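Local coordinates for hypothetical protein RPA1889 (Rhodopseudomonas palustris, PDB 2I9C) that is of unknown function but belongs to the DUF2019 family, which is grouped with the TPR-like helical repeat proteins, at residues P69-T81 and L93-D107. Residues are numbered along the deposited sequence; the frame is centred on the assembly and turned at random.
Sequences PNMQVRLQAAKLT and LEAIVSSKWFPQAGD. With ACT (acetate ion), chain B.
Helix 71-79 runs roughly antiparallel to helix 93-99, their axes 10.1 Å apart at closest approach and crossing at -145°; A78 lies nearest L93, while Q72 lies nearest Q104 on the following helix, 104-117. L75 is the knob: it settles into a hole made by L93, I96, Q104 and D107, and I96 CD1 presses tightly on L75 CA (3.5 Å). Near the helix N-terminus, selenomethionine M71 curls over one face of W101. Bends at chi2 (62°) and chi3 lay CE 3.5 Å from W101 CE3, while CB makes a CH-pi contact with the five-membered ring and SE stands farther above it, 4.9 Å from the centroid, a Met-aromatic contact. Q104 NE2 donates to Q72 OE1 in a nearly straight bond (2.8 Å, 171°), the amide planes almost perpendicular; Q72 NE2 goes on to Q25. Toward the C-terminal end, K79 NZ bridges to D107 OD1 (3.0 Å) on its syn lone pair. R74 NH1 donates to an acetate, probably from crystallisation, and R74 NE to the Y68 carbonyl. Packing against the hairpin of helices 86-99 and 104-117 is consistent with the all-helical TPR clan; V73 reaches helix 11-30, Q76 helix 34-53, and L80 both.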
loop_
_atom_site.group_PDB
_atom_site.type_symbol
_atom_site.label_atom_id
_atom_site.label_comp_id
_atom_site.label_asym_id
_atom_site.label_seq_id
_atom_site.Cartn_x
_atom_site.Cartn_y
_atom_site.Cartn_z
ATOM N N PRO A 69 -11.437 -1.617 -5.927
ATOM C CA PRO A 69 -12.445 -2.242 -5.056
ATOM C C PRO A 69 -11.859 -3.361 -4.157
ATOM O O PRO A 69 -12.232 -4.547 -4.264
ATOM C CB PRO A 69 -13.472 -2.794 -6.066
ATOM C CG PRO A 69 -12.622 -3.203 -7.259
ATOM C CD PRO A 69 -11.585 -2.063 -7.346
ATOM N N ASN A 70 -10.942 -2.996 -3.269
ATOM C CA ASN A 70 -10.418 -3.931 -2.296
ATOM C C ASN A 70 -9.773 -3.082 -1.204
ATOM O O ASN A 70 -9.019 -2.163 -1.500
ATOM C CB ASN A 70 -9.422 -4.930 -2.905
ATOM C CG ASN A 70 -8.921 -5.941 -1.881
ATOM O OD1 ASN A 70 -8.094 -5.609 -1.032
ATOM N ND2 ASN A 70 -9.372 -7.194 -1.989
HETATM N N MSE A 71 -10.117 -3.341 0.039
HETATM C CA MSE A 71 -9.720 -2.412 1.115
HETATM C C MSE A 71 -8.243 -2.576 1.443
HETATM O O MSE A 71 -7.562 -1.600 1.837
HETATM C CB MSE A 71 -10.553 -2.649 2.384
HETATM C CG MSE A 71 -10.474 -1.483 3.401
HETATM SE SE MSE A 71 -11.212 0.218 2.538
HETATM C CE MSE A 71 -13.164 -0.084 2.678
ATOM N N GLN A 72 -7.737 -3.793 1.302
ATOM C CA GLN A 72 -6.307 -3.995 1.482
ATOM C C GLN A 72 -5.480 -3.222 0.437
ATOM O O GLN A 72 -4.424 -2.672 0.761
ATOM C CB GLN A 72 -5.959 -5.500 1.478
ATOM C CG GLN A 72 -4.444 -5.829 1.836
ATOM C CD GLN A 72 -4.116 -5.606 3.307
ATOM O OE1 GLN A 72 -4.999 -5.286 4.105
ATOM N NE2 GLN A 72 -2.839 -5.822 3.679
ATOM N N VAL A 73 -5.938 -3.222 -0.825
ATOM C CA VAL A 73 -5.263 -2.485 -1.890
ATOM C C VAL A 73 -5.262 -0.993 -1.517
ATOM O O VAL A 73 -4.225 -0.348 -1.571
ATOM C CB VAL A 73 -5.921 -2.741 -3.290
ATOM C CG1 VAL A 73 -5.229 -1.952 -4.402
ATOM C CG2 VAL A 73 -5.798 -4.242 -3.637
ATOM N N ARG A 74 -6.428 -0.466 -1.159
ATOM C CA ARG A 74 -6.544 0.943 -0.835
ATOM C C ARG A 74 -5.634 1.327 0.330
ATOM O O ARG A 74 -4.997 2.385 0.278
ATOM C CB ARG A 74 -8.002 1.287 -0.491
ATOM C CG ARG A 74 -8.957 1.158 -1.692
ATOM C CD ARG A 74 -10.342 1.767 -1.357
ATOM N NE ARG A 74 -11.241 1.669 -2.522
ATOM C CZ ARG A 74 -12.367 2.347 -2.684
ATOM N NH1 ARG A 74 -12.776 3.212 -1.773
ATOM N NH2 ARG A 74 -13.104 2.168 -3.785
ATOM N N LEU A 75 -5.640 0.503 1.391
ATOM C CA LEU A 75 -4.814 0.722 2.591
ATOM C C LEU A 75 -3.329 0.774 2.256
ATOM O O LEU A 75 -2.605 1.700 2.628
ATOM C CB LEU A 75 -5.044 -0.386 3.654
ATOM C CG LEU A 75 -4.080 -0.365 4.859
ATOM C CD1 LEU A 75 -4.315 0.829 5.736
ATOM C CD2 LEU A 75 -4.337 -1.648 5.664
ATOM N N GLN A 76 -2.868 -0.237 1.550
ATOM C CA GLN A 76 -1.457 -0.338 1.241
ATOM C C GLN A 76 -1.012 0.776 0.301
ATOM O O GLN A 76 0.073 1.285 0.439
ATOM C CB GLN A 76 -1.112 -1.721 0.676
ATOM C CG GLN A 76 -1.133 -2.825 1.770
ATOM C CD GLN A 76 -0.375 -2.415 3.012
ATOM O OE1 GLN A 76 0.802 -2.103 2.944
ATOM N NE2 GLN A 76 -1.053 -2.408 4.156
ATOM N N ALA A 77 -1.863 1.121 -0.654
ATOM C CA ALA A 77 -1.568 2.211 -1.592
ATOM C C ALA A 77 -1.460 3.564 -0.855
ATOM O O ALA A 77 -0.550 4.348 -1.137
ATOM C CB ALA A 77 -2.646 2.289 -2.742
ATOM N N ALA A 78 -2.339 3.799 0.112
ATOM C CA ALA A 78 -2.292 5.015 0.897
ATOM C C ALA A 78 -1.082 5.017 1.815
ATOM O O ALA A 78 -0.366 6.021 1.923
ATOM C CB ALA A 78 -3.597 5.198 1.693
ATOM N N LYS A 79 -0.803 3.884 2.463
ATOM C CA LYS A 79 0.418 3.820 3.301
ATOM C C LYS A 79 1.700 4.090 2.516
ATOM O O LYS A 79 2.581 4.782 2.988
ATOM C CB LYS A 79 0.532 2.482 4.043
ATOM C CG LYS A 79 -0.428 2.387 5.212
ATOM C CD LYS A 79 -0.575 0.999 5.757
ATOM C CE LYS A 79 0.601 0.544 6.586
ATOM N NZ LYS A 79 0.390 -0.936 6.900
ATOM N N LEU A 80 1.780 3.575 1.309
ATOM C CA LEU A 80 3.011 3.682 0.503
ATOM C C LEU A 80 3.088 4.962 -0.330
ATOM O O LEU A 80 4.081 5.191 -1.041
ATOM C CB LEU A 80 3.155 2.440 -0.426
ATOM C CG LEU A 80 3.617 1.186 0.351
ATOM C CD1 LEU A 80 3.496 -0.101 -0.478
ATOM C CD2 LEU A 80 5.054 1.365 0.773
ATOM N N THR A 81 2.049 5.795 -0.272
ATOM C CA THR A 81 2.132 7.099 -0.924
ATOM C C THR A 81 2.201 8.268 0.054
ATOM O O THR A 81 2.151 9.432 -0.378
ATOM C CB THR A 81 1.000 7.322 -1.957
ATOM O OG1 THR A 81 -0.284 7.100 -1.359
ATOM C CG2 THR A 81 1.145 6.374 -3.111
ATOM N N LEU A 93 -6.434 7.432 4.162
ATOM C CA LEU A 93 -6.377 6.695 5.409
ATOM C C LEU A 93 -7.536 7.078 6.301
ATOM O O LEU A 93 -8.065 6.225 6.994
ATOM C CB LEU A 93 -5.037 6.919 6.120
ATOM C CG LEU A 93 -3.768 6.360 5.474
ATOM C CD1 LEU A 93 -2.542 6.815 6.286
ATOM C CD2 LEU A 93 -3.844 4.800 5.433
ATOM N N GLU A 94 -7.895 8.372 6.308
ATOM C CA GLU A 94 -8.992 8.882 7.112
ATOM C C GLU A 94 -10.308 8.266 6.670
ATOM O O GLU A 94 -11.088 7.900 7.513
ATOM C CB GLU A 94 -9.041 10.413 7.089
ATOM C CG GLU A 94 -7.886 11.027 7.943
ATOM C CD GLU A 94 -7.737 12.544 7.854
ATOM O OE1 GLU A 94 -8.209 13.188 6.874
ATOM O OE2 GLU A 94 -7.090 13.087 8.774
ATOM N N ALA A 95 -10.544 8.173 5.360
ATOM C CA ALA A 95 -11.724 7.451 4.773
ATOM C C ALA A 95 -11.792 5.968 5.160
ATOM O O ALA A 95 -12.872 5.455 5.438
ATOM C CB ALA A 95 -11.738 7.595 3.254
ATOM N N ILE A 96 -10.649 5.274 5.117
ATOM C CA ILE A 96 -10.574 3.894 5.616
ATOM C C ILE A 96 -10.961 3.799 7.108
ATOM O O ILE A 96 -11.832 3.002 7.471
ATOM C CB ILE A 96 -9.186 3.228 5.298
ATOM C CG1 ILE A 96 -8.954 3.254 3.775
ATOM C CG2 ILE A 96 -9.112 1.754 5.894
ATOM C CD1 ILE A 96 -7.517 2.749 3.382
ATOM N N VAL A 97 -10.339 4.604 7.982
ATOM C CA VAL A 97 -10.855 4.715 9.372
ATOM C C VAL A 97 -12.381 4.962 9.424
ATOM O O VAL A 97 -13.071 4.266 10.157
ATOM C CB VAL A 97 -10.124 5.820 10.172
ATOM C CG1 VAL A 97 -10.738 6.001 11.534
ATOM C CG2 VAL A 97 -8.658 5.480 10.313
ATOM N N SER A 98 -12.896 5.970 8.708
ATOM C CA SER A 98 -14.347 6.290 8.737
ATOM C C SER A 98 -15.224 5.126 8.314
ATOM O O SER A 98 -16.382 4.999 8.766
ATOM C CB SER A 98 -14.673 7.452 7.824
ATOM O OG SER A 98 -14.090 8.605 8.341
ATOM N N SER A 99 -14.678 4.268 7.465
ATOM C CA SER A 99 -15.479 3.136 6.927
ATOM C C SER A 99 -15.721 2.042 7.983
ATOM O O SER A 99 -16.623 1.230 7.800
ATOM C CB SER A 99 -14.829 2.517 5.670
ATOM O OG SER A 99 -13.695 1.739 6.013
ATOM N N LYS A 100 -14.884 2.002 9.042
ATOM C CA LYS A 100 -15.011 1.031 10.125
ATOM C C LYS A 100 -14.887 -0.395 9.589
ATOM O O LYS A 100 -15.453 -1.338 10.156
ATOM C CB LYS A 100 -16.337 1.241 10.903
ATOM C CG LYS A 100 -16.512 2.662 11.459
ATOM C CD LYS A 100 -17.885 2.917 12.083
ATOM C CE LYS A 100 -19.050 3.010 11.029
ATOM N NZ LYS A 100 -20.489 3.287 11.603
ATOM N N TRP A 101 -14.147 -0.545 8.484
ATOM C CA TRP A 101 -13.926 -1.823 7.850
ATOM C C TRP A 101 -12.695 -2.470 8.455
ATOM O O TRP A 101 -11.586 -2.091 8.143
ATOM C CB TRP A 101 -13.680 -1.585 6.370
ATOM C CG TRP A 101 -13.459 -2.777 5.480
ATOM C CD1 TRP A 101 -12.435 -3.700 5.501
ATOM C CD2 TRP A 101 -14.270 -3.095 4.355
ATOM N NE1 TRP A 101 -12.590 -4.586 4.452
ATOM C CE2 TRP A 101 -13.683 -4.207 3.713
ATOM C CE3 TRP A 101 -15.405 -2.492 3.792
ATOM C CZ2 TRP A 101 -14.241 -4.790 2.584
ATOM C CZ3 TRP A 101 -15.964 -3.072 2.626
ATOM C CH2 TRP A 101 -15.355 -4.183 2.031
ATOM N N PHE A 102 -12.904 -3.496 9.259
ATOM C CA PHE A 102 -11.797 -4.081 9.997
ATOM C C PHE A 102 -11.271 -5.362 9.307
ATOM O O PHE A 102 -12.035 -6.111 8.686
ATOM C CB PHE A 102 -12.180 -4.254 11.480
ATOM C CG PHE A 102 -12.243 -2.912 12.233
ATOM C CD1 PHE A 102 -13.452 -2.415 12.694
ATOM C CD2 PHE A 102 -11.080 -2.129 12.406
ATOM C CE1 PHE A 102 -13.522 -1.200 13.350
ATOM C CE2 PHE A 102 -11.158 -0.891 13.064
ATOM C CZ PHE A 102 -12.375 -0.431 13.528
ATOM N N PRO A 103 -9.967 -5.624 9.426
ATOM C CA PRO A 103 -8.974 -4.929 10.281
ATOM C C PRO A 103 -8.242 -3.726 9.618
ATOM O O PRO A 103 -7.460 -3.049 10.298
ATOM C CB PRO A 103 -7.976 -6.064 10.565
ATOM C CG PRO A 103 -7.888 -6.759 9.248
ATOM C CD PRO A 103 -9.344 -6.765 8.712
ATOM N N GLN A 104 -8.472 -3.475 8.317
ATOM C CA GLN A 104 -7.796 -2.365 7.618
ATOM C C GLN A 104 -7.986 -1.018 8.337
ATOM O O GLN A 104 -7.031 -0.226 8.404
ATOM C CB GLN A 104 -8.278 -2.216 6.156
ATOM C CG GLN A 104 -7.670 -3.318 5.223
ATOM C CD GLN A 104 -8.312 -4.694 5.428
ATOM O OE1 GLN A 104 -9.427 -4.818 5.954
ATOM N NE2 GLN A 104 -7.603 -5.739 5.016
ATOM N N ALA A 105 -9.200 -0.763 8.840
ATOM C CA ALA A 105 -9.485 0.505 9.553
ATOM C C ALA A 105 -8.626 0.684 10.823
ATOM O O ALA A 105 -8.311 1.813 11.202
ATOM C CB ALA A 105 -10.944 0.590 9.901
ATOM N N GLY A 106 -8.213 -0.420 11.456
ATOM C CA GLY A 106 -7.418 -0.330 12.705
ATOM C C GLY A 106 -5.975 -0.061 12.329
ATOM O O GLY A 106 -5.283 0.711 12.990
ATOM N N ASP A 107 -5.536 -0.680 11.230
ATOM C CA ASP A 107 -4.194 -0.479 10.682
ATOM C C ASP A 107 -4.089 1.011 10.270
ATOM O O ASP A 107 -3.112 1.672 10.602
ATOM C CB ASP A 107 -3.987 -1.448 9.492
ATOM C CG ASP A 107 -2.579 -1.465 8.928
ATOM O OD1 ASP A 107 -1.902 -0.423 8.779
ATOM O OD2 ASP A 107 -2.140 -2.554 8.515
HETATM C C ACT B . -12.849 3.975 1.618
HETATM O O ACT B . -11.739 3.815 0.985
HETATM O OXT ACT B . -13.999 4.514 1.161
HETATM C CH3 ACT B . -12.678 3.529 2.973
#